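Local coordinates for xylanase and alpha-amylase inhibitor protein (Scadoxus multiflorus, PDB 3MU7) that inhibits xylanases and alpha-amylases and is built on the TIM barrel of the glycosyl hydrolase family 18, at residues A[20-25]-A[66-71]; A[179-184]-A[202-207]; A[221-226]-A[252-257]; A[233-238]-A[266-271]. One frame throughout, in Å; residues are numbered along the deposited sequence.

Interaction 1: residues A[20-25]-A[66-71]; sequences ATCDSG and KNVKVL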
loop_
_atom_site.group_PDB
_atom_site.type_symbol
_atom_site.label_atom_id
_atom_site.label_comp_id
_atom_site.label_asym_id
_atom_site.label_seq_id
_atom_site.Cartn_x
_atom_site.Cartn_y
_atom_site.Cartn_z
ATOM N N ALA A 20 -12.921 9.852 8.355
ATOM C CA ALA A 20 -12.493 11.243 8.181
ATOM C C ALA A 20 -11.345 11.367 7.179
ATOM O O ALA A 20 -11.253 12.345 6.436
ATOM C CB ALA A 20 -12.126 11.866 9.513
ATOM N N THR A 21 -10.481 10.361 7.149
ATOM C CA THR A 21 -9.400 10.308 6.169
ATOM C C THR A 21 -9.992 10.316 4.759
ATOM O O THR A 21 -9.596 11.111 3.900
ATOM C CB THR A 21 -8.521 9.074 6.438
ATOM O OG1 THR A 21 -7.875 9.253 7.701
ATOM C CG2 THR A 21 -7.461 8.871 5.370
ATOM N N CYS A 22 -10.991 9.472 4.537
ATOM C CA CYS A 22 -11.670 9.444 3.253
ATOM C C CYS A 22 -12.399 10.743 2.949
ATOM O O CYS A 22 -12.392 11.193 1.806
ATOM C CB CYS A 22 -12.610 8.251 3.184
ATOM S SG CYS A 22 -11.642 6.742 3.174
ATOM N N ASP A 23 -12.994 11.354 3.970
ATOM C CA ASP A 23 -13.724 12.618 3.807
ATOM C C ASP A 23 -12.855 13.802 3.394
ATOM O O ASP A 23 -13.370 14.812 2.925
ATOM C CB ASP A 23 -14.496 12.962 5.083
ATOM C CG ASP A 23 -15.743 12.135 5.246
ATOM O OD1 ASP A 23 -16.230 11.577 4.247
ATOM O OD2 ASP A 23 -16.236 12.066 6.390
ATOM N N SER A 24 -11.541 13.691 3.563
ATOM C CA SER A 24 -10.639 14.748 3.115
ATOM C C SER A 24 -10.770 14.990 1.613
ATOM O O SER A 24 -10.527 16.098 1.139
ATOM C CB SER A 24 -9.189 14.398 3.438
ATOM O OG SER A 24 -8.695 13.408 2.554
ATOM N N GLY A 25 -11.142 13.952 0.866
ATOM C CA GLY A 25 -11.217 14.035 -0.592
ATOM C C GLY A 25 -9.853 14.041 -1.260
ATOM O O GLY A 25 -9.754 14.293 -2.462
ATOM N N LYS A 66 -17.686 6.988 -1.115
ATOM C CA LYS A 66 -17.046 8.215 -1.601
ATOM C C LYS A 66 -16.056 7.917 -2.729
ATOM O O LYS A 66 -15.224 8.768 -3.068
ATOM C CB LYS A 66 -16.325 8.943 -0.456
ATOM C CG LYS A 66 -17.213 9.385 0.709
ATOM C CD LYS A 66 -18.174 10.500 0.320
ATOM C CE LYS A 66 -17.488 11.860 0.254
ATOM N NZ LYS A 66 -17.173 12.411 1.602
ATOM N N ASN A 67 -16.156 6.711 -3.292
ATOM C CA ASN A 67 -15.303 6.299 -4.417
ATOM C C ASN A 67 -13.826 6.397 -4.037
ATOM O O ASN A 67 -12.946 6.279 -4.892
ATOM C CB ASN A 67 -15.565 7.151 -5.668
ATOM C CG ASN A 67 -15.036 6.500 -6.927
ATOM O OD1 ASN A 67 -15.115 5.287 -7.090
ATOM N ND2 ASN A 67 -14.471 7.303 -7.820
ATOM N N VAL A 68 -13.513 5.998 -2.769
ATOM C CA VAL A 68 -12.174 5.638 -2.312
ATOM C C VAL A 68 -12.023 4.121 -2.221
ATOM O O VAL A 68 -12.839 3.439 -1.586
ATOM C CB VAL A 68 -11.875 6.303 -0.947
ATOM C CG1 VAL A 68 -10.433 6.040 -0.538
ATOM C CG2 VAL A 68 -12.140 7.796 -1.001
ATOM N N LYS A 69 -10.995 3.585 -2.863
ATOM C CA LYS A 69 -10.703 2.160 -2.757
ATOM C C LYS A 69 -9.960 1.886 -1.458
ATOM O O LYS A 69 -9.046 2.627 -1.082
ATOM C CB LYS A 69 -9.882 1.684 -3.952
ATOM C CG LYS A 69 -10.655 1.687 -5.268
ATOM C CD LYS A 69 -9.845 1.100 -6.411
ATOM C CE LYS A 69 -10.744 0.763 -7.598
ATOM N NZ LYS A 69 -9.967 0.214 -8.745
ATOM N N VAL A 70 -10.369 0.825 -0.774
ATOM C CA VAL A 70 -9.796 0.467 0.516
ATOM C C VAL A 70 -9.141 -0.901 0.415
ATOM O O VAL A 70 -9.798 -1.893 0.068
ATOM C CB VAL A 70 -10.865 0.454 1.628
ATOM C CG1 VAL A 70 -10.223 0.170 2.967
ATOM C CG2 VAL A 70 -11.616 1.787 1.677
ATOM N N LEU A 71 -7.848 -0.946 0.717
ATOM C CA LEU A 71 -7.059 -2.179 0.632
ATOM C C LEU A 71 -6.603 -2.590 2.011
ATOM O O LEU A 71 -6.500 -1.755 2.913
ATOM C CB LEU A 71 -5.823 -1.975 -0.245
ATOM C CG LEU A 71 -5.995 -1.301 -1.603
ATOM C CD1 LEU A 71 -4.639 -1.123 -2.280
ATOM C CD2 LEU A 71 -6.933 -2.061 -2.493
HETATM O O HOH W 1 -16.035 15.001 2.371
#
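Bends at chi2 (-68°), chi3 and chi4 curl the side chain of Lys66 back on itself and bring its ammonium group to Asp23 on helix 18-23, which, with chi1 -76°, turns its carboxylate to meet it. Lys66 NZ stands 2.9 Å from Asp23 OD1 in a hydrogen-bonded salt bridge. The ammonium comes from above the carboxylate, 35° out of its plane, and the two side chains cross at about a right angle. A water fastens the same lysine to the backbone: it donates to Asp23 O at 2.7 Å and accepts from Lys66 NZ at 2.9 Å. OD1 is also hydrogen-bonded to His62 NE2, its principal partner, so this one oxygen is shared between imidazole and ammonium at the solvent-facing margin.

Deeper in, the contact is apolar. Cys22 SG lies 4.0 Å from Val68 CG1, and the same sulfur is disulfide-bonded to Cys63. That bridge ties helix 18-23 to helix 56-65, which a Schellman motif with Asn67 as its C-prime residue brings to an end. Val68 then leads into strand 69-76, and both Val68 and Cys22 pack on Val30 of the parallel neighbour, strand 29-37.

Interaction 2: residues A[179-184]-A[202-207]; sequences VQFYNN and KEWSMK
Strand 176-180, helix 195-207 and strand 213-218 form one beta-alpha-beta unit of the barrel, and within it Val179 and Phe181 meet the indole of Trp204 where strand and helix pack together. Val179 lays both methyls against one face of the indole. With CG1 anti to the backbone N (chi1 -179°), Val179 CG1 sits over the NE1-CE2 bond, 3.8 Å from Trp204 NE1, and Val179 CG2 lies 3.6 Å from Trp204 CD2 at the ring fusion. CG2 also makes a CH-pi contact, 3.9 Å from the centroid of the six-membered ring of Trp204 and 24° off its normal.

Phe181 comes from the same side of the indole plane. Its edge is directed to the five-membered ring in an offset edge-to-face pair, with centroids 5.9 Å apart and planes at 89°. The closest atoms are Phe181 CZ and Trp204 CD1, 4.3 Å apart. Phe181 is the centre of an inverse gamma turn just past the strand, and Val179 CG1 lies 3.6 Å above the plane of its phenyl ring, offset toward the rim, so the valine fills the corner formed by the two perpendicular rings.

All three residues are buried. The one polar atom of the indole is satisfied by Cys158 O, which accepts from Trp204 NE1, and Tyr160 adds another edge-to-face partner; both belong to the loop that carries half of the disulfide Cys158-Cys187. Apolar side chains of a barrel strand, packed against the inward face of the helix that follows it, are the standard strand-helix layer of a TIM barrel.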
loop_
_atom_site.group_PDB
_atom_site.type_symbol
_atom_site.label_atom_id
_atom_site.label_comp_id
_atom_site.label_asym_id
_atom_site.label_seq_id
_atom_site.Cartn_x
_atom_site.Cartn_y
_atom_site.Cartn_z
ATOM N N VAL A 179 6.353 2.602 -4.985
ATOM C CA VAL A 179 7.742 2.404 -4.608
ATOM C C VAL A 179 8.074 3.321 -3.435
ATOM O O VAL A 179 7.769 4.519 -3.475
ATOM C CB VAL A 179 8.671 2.700 -5.805
ATOM C CG1 VAL A 179 10.119 2.484 -5.431
ATOM C CG2 VAL A 179 8.297 1.834 -7.013
ATOM N N GLN A 180 8.709 2.768 -2.406
ATOM C CA GLN A 180 9.086 3.553 -1.239
ATOM C C GLN A 180 10.358 4.339 -1.513
ATOM O O GLN A 180 11.465 3.819 -1.345
ATOM C CB GLN A 180 9.292 2.655 -0.028
ATOM C CG GLN A 180 8.093 1.824 0.365
ATOM C CD GLN A 180 8.426 0.935 1.536
ATOM O OE1 GLN A 180 8.803 1.421 2.606
ATOM N NE2 GLN A 180 8.307 -0.369 1.349
ATOM N N PHE A 181 10.203 5.584 -1.952
ATOM C CA PHE A 181 11.361 6.454 -2.151
ATOM C C PHE A 181 11.725 7.145 -0.839
ATOM O O PHE A 181 11.731 8.369 -0.733
ATOM C CB PHE A 181 11.106 7.442 -3.291
ATOM C CG PHE A 181 10.964 6.786 -4.639
ATOM C CD1 PHE A 181 12.064 6.226 -5.274
ATOM C CD2 PHE A 181 9.732 6.735 -5.274
ATOM C CE1 PHE A 181 11.933 5.623 -6.522
ATOM C CE2 PHE A 181 9.601 6.142 -6.521
ATOM C CZ PHE A 181 10.702 5.586 -7.146
ATOM N N TYR A 182 12.012 6.332 0.167
ATOM C CA TYR A 182 12.402 6.835 1.481
ATOM C C TYR A 182 13.054 5.708 2.262
ATOM O O TYR A 182 13.041 4.552 1.821
ATOM C CB TYR A 182 11.215 7.456 2.242
ATOM C CG TYR A 182 9.956 6.617 2.294
ATOM C CD1 TYR A 182 9.720 5.765 3.361
ATOM C CD2 TYR A 182 8.993 6.694 1.283
ATOM C CE1 TYR A 182 8.566 4.997 3.423
ATOM C CE2 TYR A 182 7.836 5.924 1.341
ATOM C CZ TYR A 182 7.633 5.083 2.410
ATOM O OH TYR A 182 6.482 4.326 2.449
ATOM N N ASN A 183 13.652 6.049 3.404
ATOM C CA ASN A 183 14.470 5.105 4.180
ATOM C C ASN A 183 15.477 4.357 3.318
ATOM O O ASN A 183 15.685 3.155 3.494
ATOM C CB ASN A 183 13.592 4.104 4.937
ATOM C CG ASN A 183 12.697 4.771 5.945
ATOM O OD1 ASN A 183 13.104 5.720 6.616
ATOM N ND2 ASN A 183 11.464 4.299 6.045
ATOM N N ASN A 184 16.080 5.069 2.370
ATOM C CA ASN A 184 16.987 4.464 1.407
ATOM C C ASN A 184 17.654 5.584 0.609
ATOM O O ASN A 184 17.239 5.870 -0.510
ATOM C CB ASN A 184 16.181 3.558 0.466
ATOM C CG ASN A 184 16.901 2.279 0.111
ATOM O OD1 ASN A 184 18.133 2.211 0.141
ATOM N ND2 ASN A 184 16.132 1.250 -0.240
ATOM N N LYS A 202 13.171 6.470 -13.053
ATOM C CA LYS A 202 13.277 6.126 -14.466
ATOM C C LYS A 202 13.344 4.629 -14.647
ATOM O O LYS A 202 12.702 4.077 -15.491
ATOM C CB LYS A 202 14.493 6.826 -15.142
ATOM C CG LYS A 202 14.281 8.298 -15.456
ATOM C CD LYS A 202 15.535 9.003 -16.031
ATOM C CE LYS A 202 15.646 10.411 -15.452
ATOM N NZ LYS A 202 15.790 11.331 -16.474
ATOM N N GLU A 203 14.140 3.997 -13.796
ATOM C CA GLU A 203 14.248 2.551 -13.879
ATOM C C GLU A 203 12.935 1.833 -13.544
ATOM O O GLU A 203 12.515 0.935 -14.274
ATOM C CB GLU A 203 15.389 2.000 -13.026
ATOM C CG GLU A 203 15.537 0.512 -13.264
ATOM C CD GLU A 203 16.829 -0.092 -12.775
ATOM O OE1 GLU A 203 17.460 0.437 -11.839
ATOM O OE2 GLU A 203 17.194 -1.135 -13.341
ATOM N N TRP A 204 12.300 2.225 -12.439
ATOM C CA TRP A 204 11.023 1.623 -12.042
ATOM C C TRP A 204 9.957 1.813 -13.113
ATOM O O TRP A 204 9.260 0.865 -13.479
ATOM C CB TRP A 204 10.549 2.175 -10.699
ATOM C CG TRP A 204 11.249 1.545 -9.541
ATOM C CD1 TRP A 204 12.330 2.033 -8.861
ATOM C CD2 TRP A 204 10.924 0.296 -8.936
ATOM N NE1 TRP A 204 12.699 1.161 -7.867
ATOM C CE2 TRP A 204 11.850 0.084 -7.890
ATOM C CE3 TRP A 204 9.941 -0.672 -9.179
ATOM C CZ2 TRP A 204 11.816 -1.055 -7.086
ATOM C CZ3 TRP A 204 9.909 -1.797 -8.386
ATOM C CH2 TRP A 204 10.844 -1.983 -7.348
ATOM N N SER A 205 9.848 3.030 -13.635
ATOM C CA SER A 205 8.827 3.299 -14.634
ATOM C C SER A 205 9.095 2.543 -15.938
ATOM O O SER A 205 8.151 2.149 -16.614
ATOM C CB SER A 205 8.649 4.800 -14.870
ATOM O OG SER A 205 9.864 5.406 -15.252
ATOM N N MET A 206 10.362 2.309 -16.269
ATOM C CA MET A 206 10.690 1.547 -17.472
ATOM C C MET A 206 10.491 0.042 -17.295
ATOM O O MET A 206 9.966 -0.628 -18.186
ATOM C CB MET A 206 12.128 1.813 -17.909
ATOM C CG MET A 206 12.455 1.281 -19.297
ATOM S SD MET A 206 14.211 1.368 -19.667
ATOM C CE MET A 206 14.689 -0.341 -19.482
ATOM N N LYS A 207 10.917 -0.491 -16.155
ATOM C CA LYS A 207 11.053 -1.938 -16.008
ATOM C C LYS A 207 9.964 -2.650 -15.214
ATOM O O LYS A 207 9.765 -3.848 -15.393
ATOM C CB LYS A 207 12.416 -2.281 -15.408
ATOM C CG LYS A 207 13.592 -1.772 -16.216
ATOM C CD LYS A 207 14.904 -2.303 -15.661
ATOM C CE LYS A 207 16.087 -1.903 -16.532
ATOM N NZ LYS A 207 16.106 -2.643 -17.820
#

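Interaction 3: residues A[221-226]-A[252-257]; sequences PDAAGS and MLWDSY
Ala223 and Trp254 make up this contact almost by themselves. The backbone carbonyl of Ala223 points at the rim of the indole: its O lies near the ring plane, 3.2 Å from Trp254 CD1 and 3.4 Å from Trp254 NE1. The methyl group turns to the backbone of the tryptophan instead, with Ala223 CB 3.5 Å from Trp254 O and 4.2 Å from Trp254 CD1. Trp254 reaches out with CG anti to the backbone N (chi1 -179°), which swings the pyrrole edge of the indole to the 221-226 loop.

The peptide between Trp254 and Asp255 is cis. A non-proline cis bond after the tryptophan that closes the last barrel strand is known from family 18 chitinases, where that ring forms part of the sugar-binding cleft; Trp254 probably corresponds to it. Asp255 folds back so that OD2 lies 3.5 Å above the indole plane, toward the rim of one face, while its OD1 caps helix 256-262 at Trp258 N.

A PEG molecule, probably from the crystallisation liquor, is hydrogen-bonded to Pro221 O and Ala224 O. The contact joins the loop after strand 213-218 to the end of the parallel strand 248-254; Tyr8 of strand 5-9 meets the indole, and Trp258 of helix 256-262 packs on Ala223.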
loop_
_atom_site.group_PDB
_atom_site.type_symbol
_atom_site.label_atom_id
_atom_site.label_comp_id
_atom_site.label_asym_id
_atom_site.label_seq_id
_atom_site.Cartn_x
_atom_site.Cartn_y
_atom_site.Cartn_z
ATOM N N PRO A 221 8.845 15.114 7.854
ATOM C CA PRO A 221 10.215 14.679 8.177
ATOM C C PRO A 221 10.322 13.576 9.243
ATOM O O PRO A 221 11.234 12.745 9.184
ATOM C CB PRO A 221 10.882 15.962 8.686
ATOM C CG PRO A 221 10.156 17.057 8.034
ATOM C CD PRO A 221 8.743 16.585 7.777
ATOM N N ASP A 222 9.397 13.569 10.200
ATOM C CA ASP A 222 9.407 12.586 11.280
ATOM C C ASP A 222 8.828 11.235 10.858
ATOM O O ASP A 222 8.939 10.272 11.602
ATOM C CB ASP A 222 8.595 13.093 12.479
ATOM C CG ASP A 222 9.365 14.060 13.374
ATOM O OD1 ASP A 222 10.601 13.909 13.543
ATOM O OD2 ASP A 222 8.704 14.942 13.973
ATOM N N ALA A 223 8.185 11.178 9.689
ATOM C CA ALA A 223 7.478 9.969 9.253
ATOM C C ALA A 223 8.405 8.866 8.750
ATOM O O ALA A 223 7.998 7.708 8.669
ATOM C CB ALA A 223 6.449 10.318 8.183
ATOM N N ALA A 224 9.632 9.233 8.393
ATOM C CA ALA A 224 10.629 8.289 7.896
ATOM C C ALA A 224 12.001 8.700 8.409
ATOM O O ALA A 224 12.203 9.859 8.769
ATOM C CB ALA A 224 10.616 8.255 6.375
ATOM N N GLY A 225 12.937 7.753 8.429
ATOM C CA GLY A 225 14.313 8.021 8.849
ATOM C C GLY A 225 15.051 8.946 7.912
ATOM O O GLY A 225 15.922 9.709 8.340
ATOM N N SER A 226 14.705 8.871 6.628
ATOM C CA SER A 226 15.303 9.705 5.592
ATOM C C SER A 226 14.411 9.691 4.355
ATOM O O SER A 226 13.522 8.843 4.230
ATOM C CB SER A 226 16.710 9.207 5.235
ATOM O OG SER A 226 16.668 7.906 4.675
ATOM N N MET A 252 2.119 7.945 -3.463
ATOM C CA MET A 252 1.688 7.297 -2.235
ATOM C C MET A 252 2.320 8.065 -1.078
ATOM O O MET A 252 3.450 8.550 -1.199
ATOM C CB MET A 252 2.095 5.822 -2.245
ATOM C CG MET A 252 1.819 5.057 -0.947
ATOM S SD MET A 252 3.115 5.211 0.310
ATOM C CE MET A 252 4.301 4.009 -0.283
ATOM N N LEU A 253 1.587 8.191 0.029
ATOM C CA LEU A 253 2.094 8.883 1.204
ATOM C C LEU A 253 2.150 7.987 2.425
ATOM O O LEU A 253 1.166 7.313 2.785
ATOM C CB LEU A 253 1.261 10.135 1.509
ATOM C CG LEU A 253 1.383 11.265 0.492
ATOM C CD1 LEU A 253 0.377 12.359 0.806
ATOM C CD2 LEU A 253 2.792 11.836 0.451
ATOM N N TRP A 254 3.296 8.024 3.068
ATOM C CA TRP A 254 3.509 7.379 4.356
ATOM C C TRP A 254 3.526 8.518 5.381
ATOM O O TRP A 254 4.492 9.226 5.482
ATOM C CB TRP A 254 4.871 6.649 4.361
ATOM C CG TRP A 254 5.056 5.950 5.713
ATOM C CD1 TRP A 254 5.742 6.392 6.784
ATOM C CD2 TRP A 254 4.480 4.706 6.083
ATOM N NE1 TRP A 254 5.630 5.473 7.817
ATOM C CE2 TRP A 254 4.847 4.433 7.406
ATOM C CE3 TRP A 254 3.716 3.776 5.401
ATOM C CZ2 TRP A 254 4.435 3.264 8.068
ATOM C CZ3 TRP A 254 3.293 2.665 6.046
ATOM C CH2 TRP A 254 3.681 2.398 7.367
ATOM N N ASP A 255 2.432 8.769 6.089
ATOM C CA ASP A 255 1.198 7.999 6.152
ATOM C C ASP A 255 0.097 8.985 6.670
ATOM O O ASP A 255 0.370 10.096 6.955
ATOM C CB ASP A 255 1.288 6.810 7.131
ATOM C CG ASP A 255 1.750 7.226 8.530
ATOM O OD1 ASP A 255 1.598 8.335 8.939
ATOM O OD2 ASP A 255 2.338 6.374 9.156
ATOM N N SER A 256 -1.126 8.521 6.734
ATOM C CA SER A 256 -2.278 9.386 7.058
ATOM C C SER A 256 -2.085 10.172 8.368
ATOM O O SER A 256 -2.341 11.350 8.431
ATOM C CB SER A 256 -3.550 8.556 7.104
ATOM O OG SER A 256 -4.701 9.349 7.387
ATOM N N TYR A 257 -1.560 9.474 9.369
ATOM C CA TYR A 257 -1.282 10.103 10.654
ATOM C C TYR A 257 -0.442 11.363 10.462
ATOM O O TYR A 257 -0.801 12.436 10.950
ATOM C CB TYR A 257 -0.574 9.095 11.548
ATOM C CG TYR A 257 -0.132 9.582 12.897
ATOM C CD1 TYR A 257 -1.047 10.072 13.825
ATOM C CD2 TYR A 257 1.202 9.482 13.271
ATOM C CE1 TYR A 257 -0.630 10.480 15.085
ATOM C CE2 TYR A 257 1.626 9.887 14.525
ATOM C CZ TYR A 257 0.708 10.382 15.425
ATOM O OH TYR A 257 1.146 10.785 16.667
#

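Interaction 4: residues A[233-238]-A[266-271]; sequences KVKFSV and NKILGK
Helix 231-242, widened by a pi-type turn at 234-238, comes nearest to helix 264-269 where the CA atoms of Lys235 and Ile268 are 6.9 Å apart. Lys235 spans the gap with a chain bent at chi3 (96°), which steers its ammonium group to the last carbonyls of the second helix. Lys235 NZ donates to Lys267 O at 2.8 Å, in the carbonyl plane and with a C=O...N angle of 159°. The methylene next to it leans on the following carbonyl, Lys235 CE standing 3.4 Å from Ile268 O. A positive group at these carbonyls would be favoured by the helix dipole, just ahead of Gly270, whose positive phi ends the helix.

In the TIM barrel, helix 231-242 belongs to the outer layer, connecting strand 213-218 to strand 248-254, and helix 264-269 lies near the C-terminus. Between the two helices the Ile268 side chain fills the apolar part of the contact. Its CD1 methyl touches Lys235 CG at 4.0 Å, the two side chains running antiparallel alongside each other, and Val234 CB at 4.1 Å, met nearly perpendicularly. Val234 also packs inward on Phe217 of strand 213-218, while Ile268 rests on Pro231 and on Leu3.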
loop_
_atom_site.group_PDB
_atom_site.type_symbol
_atom_site.label_atom_id
_atom_site.label_comp_id
_atom_site.label_asym_id
_atom_site.label_seq_id
_atom_site.Cartn_x
_atom_site.Cartn_y
_atom_site.Cartn_z
ATOM N N LYS A 233 8.875 20.793 -3.804
ATOM C CA LYS A 233 9.924 20.185 -4.532
ATOM C C LYS A 233 9.392 18.983 -5.350
ATOM O O LYS A 233 9.820 18.736 -6.445
ATOM C CB LYS A 233 11.074 19.783 -3.677
ATOM C CG LYS A 233 11.832 20.947 -3.081
ATOM C CD LYS A 233 13.089 20.541 -2.328
ATOM C CE LYS A 233 13.826 21.695 -1.770
ATOM N NZ LYS A 233 15.075 21.307 -1.053
ATOM N N VAL A 234 8.490 18.177 -4.740
ATOM C CA VAL A 234 7.933 17.076 -5.529
ATOM C C VAL A 234 7.190 17.635 -6.768
ATOM O O VAL A 234 7.409 17.139 -7.865
ATOM C CB VAL A 234 6.935 16.272 -4.630
ATOM C CG1 VAL A 234 6.254 15.174 -5.490
ATOM C CG2 VAL A 234 7.640 15.593 -3.436
ATOM N N LYS A 235 6.384 18.652 -6.566
ATOM C CA LYS A 235 5.656 19.228 -7.683
ATOM C C LYS A 235 6.606 19.785 -8.764
ATOM O O LYS A 235 6.384 19.605 -9.965
ATOM C CB LYS A 235 4.694 20.331 -7.193
ATOM C CG LYS A 235 3.590 19.825 -6.308
ATOM C CD LYS A 235 3.030 21.046 -5.544
ATOM C CE LYS A 235 1.882 21.562 -6.222
ATOM N NZ LYS A 235 1.047 22.513 -5.375
ATOM N N PHE A 236 7.605 20.493 -8.331
ATOM C CA PHE A 236 8.495 21.157 -9.276
ATOM C C PHE A 236 9.422 20.223 -9.988
ATOM O O PHE A 236 9.641 20.286 -11.210
ATOM C CB PHE A 236 9.340 22.217 -8.550
ATOM C CG PHE A 236 10.251 22.957 -9.440
ATOM C CD1 PHE A 236 9.764 24.033 -10.234
ATOM C CD2 PHE A 236 11.544 22.647 -9.485
ATOM C CE1 PHE A 236 10.656 24.781 -11.052
ATOM C CE2 PHE A 236 12.440 23.386 -10.340
ATOM C CZ PHE A 236 11.963 24.519 -11.098
ATOM N N SER A 237 10.020 19.252 -9.228
ATOM C CA SER A 237 11.120 18.419 -9.734
ATOM C C SER A 237 10.724 17.091 -10.116
ATOM O O SER A 237 11.447 16.506 -11.003
ATOM C CB SER A 237 12.152 18.194 -8.666
ATOM O OG SER A 237 12.740 19.345 -8.235
ATOM N N VAL A 238 9.680 16.503 -9.573
ATOM C CA VAL A 238 9.337 15.111 -9.907
ATOM C C VAL A 238 8.248 15.041 -10.948
ATOM O O VAL A 238 8.382 14.268 -11.915
ATOM C CB VAL A 238 8.843 14.369 -8.607
ATOM C CG1 VAL A 238 8.316 12.931 -8.946
ATOM C CG2 VAL A 238 9.960 14.281 -7.593
ATOM N N ASN A 266 -2.696 18.172 0.982
ATOM C CA ASN A 266 -3.351 19.460 0.704
ATOM C C ASN A 266 -2.456 20.352 -0.159
ATOM O O ASN A 266 -2.916 20.932 -1.145
ATOM C CB ASN A 266 -3.750 20.188 1.994
ATOM C CG ASN A 266 -5.059 19.679 2.582
ATOM O OD1 ASN A 266 -5.840 19.002 1.913
ATOM N ND2 ASN A 266 -5.308 20.022 3.843
ATOM N N LYS A 267 -1.172 20.423 0.192
ATOM C CA LYS A 267 -0.200 21.243 -0.539
ATOM C C LYS A 267 0.080 20.713 -1.944
ATOM O O LYS A 267 0.195 21.493 -2.895
ATOM C CB LYS A 267 1.103 21.373 0.254
ATOM C CG LYS A 267 0.949 22.143 1.556
ATOM C CD LYS A 267 2.235 22.122 2.361
ATOM C CE LYS A 267 2.019 22.681 3.754
ATOM N NZ LYS A 267 3.237 22.514 4.593
ATOM N N ILE A 268 0.188 19.391 -2.073
ATOM C CA ILE A 268 0.334 18.742 -3.380
ATOM C C ILE A 268 -0.847 19.088 -4.294
ATOM O O ILE A 268 -0.659 19.393 -5.476
ATOM C CB ILE A 268 0.463 17.186 -3.245
ATOM C CG1 ILE A 268 1.822 16.797 -2.642
ATOM C CG2 ILE A 268 0.250 16.492 -4.590
ATOM C CD1 ILE A 268 3.041 17.013 -3.560
ATOM N N LEU A 269 -2.052 19.054 -3.728
ATOM C CA LEU A 269 -3.288 19.233 -4.491
ATOM C C LEU A 269 -3.733 20.691 -4.644
ATOM O O LEU A 269 -4.635 20.982 -5.432
ATOM C CB LEU A 269 -4.419 18.407 -3.866
ATOM C CG LEU A 269 -4.246 16.883 -3.860
ATOM C CD1 LEU A 269 -5.318 16.234 -3.008
ATOM C CD2 LEU A 269 -4.257 16.312 -5.279
ATOM N N GLY A 270 -3.109 21.594 -3.892
ATOM C CA GLY A 270 -3.446 23.017 -3.952
ATOM C C GLY A 270 -4.685 23.392 -3.160
ATOM O O GLY A 270 -5.313 24.419 -3.427
ATOM N N LYS A 271 -5.042 22.557 -2.188
ATOM C CA LYS A 271 -6.146 22.858 -1.282
ATOM C C LYS A 271 -5.644 23.746 -0.148
ATOM O O LYS A 271 -4.469 23.684 0.223
ATOM C CB LYS A 271 -6.772 21.572 -0.734
ATOM C CG LYS A 271 -7.452 20.708 -1.794
ATOM C CD LYS A 271 -8.171 19.527 -1.161
ATOM C CE LYS A 271 -8.827 18.652 -2.213
ATOM N NZ LYS A 271 -9.577 17.520 -1.593
#

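Interactions 1 and 2 lie on opposite sides of the chain's centre, their own centres 25 Å apart, and both reach the barrel sheet. Interaction 3 touches each of them. Asn183 OD1 meets Gly225 N at 2.7 Å, and Tyr182 OH packs 3.4 Å from Trp254 CB; towards interaction 1, Thr21 OG1 probably bonds Ser256 OG at 3.2 Å. Gln180 bonds Glu126, which by sequence probably occupies the position of the family 18 catalytic glutamate, so segment 179-184 probably reaches the corresponding cleft, as Trp254 of interaction 3 probably does, while the packing of interaction 2 itself faces the helix layer. Interaction 4 is more peripheral, touching interaction 1 through weak bonds from Lys271 NZ to Ser24 O and Gly25 O.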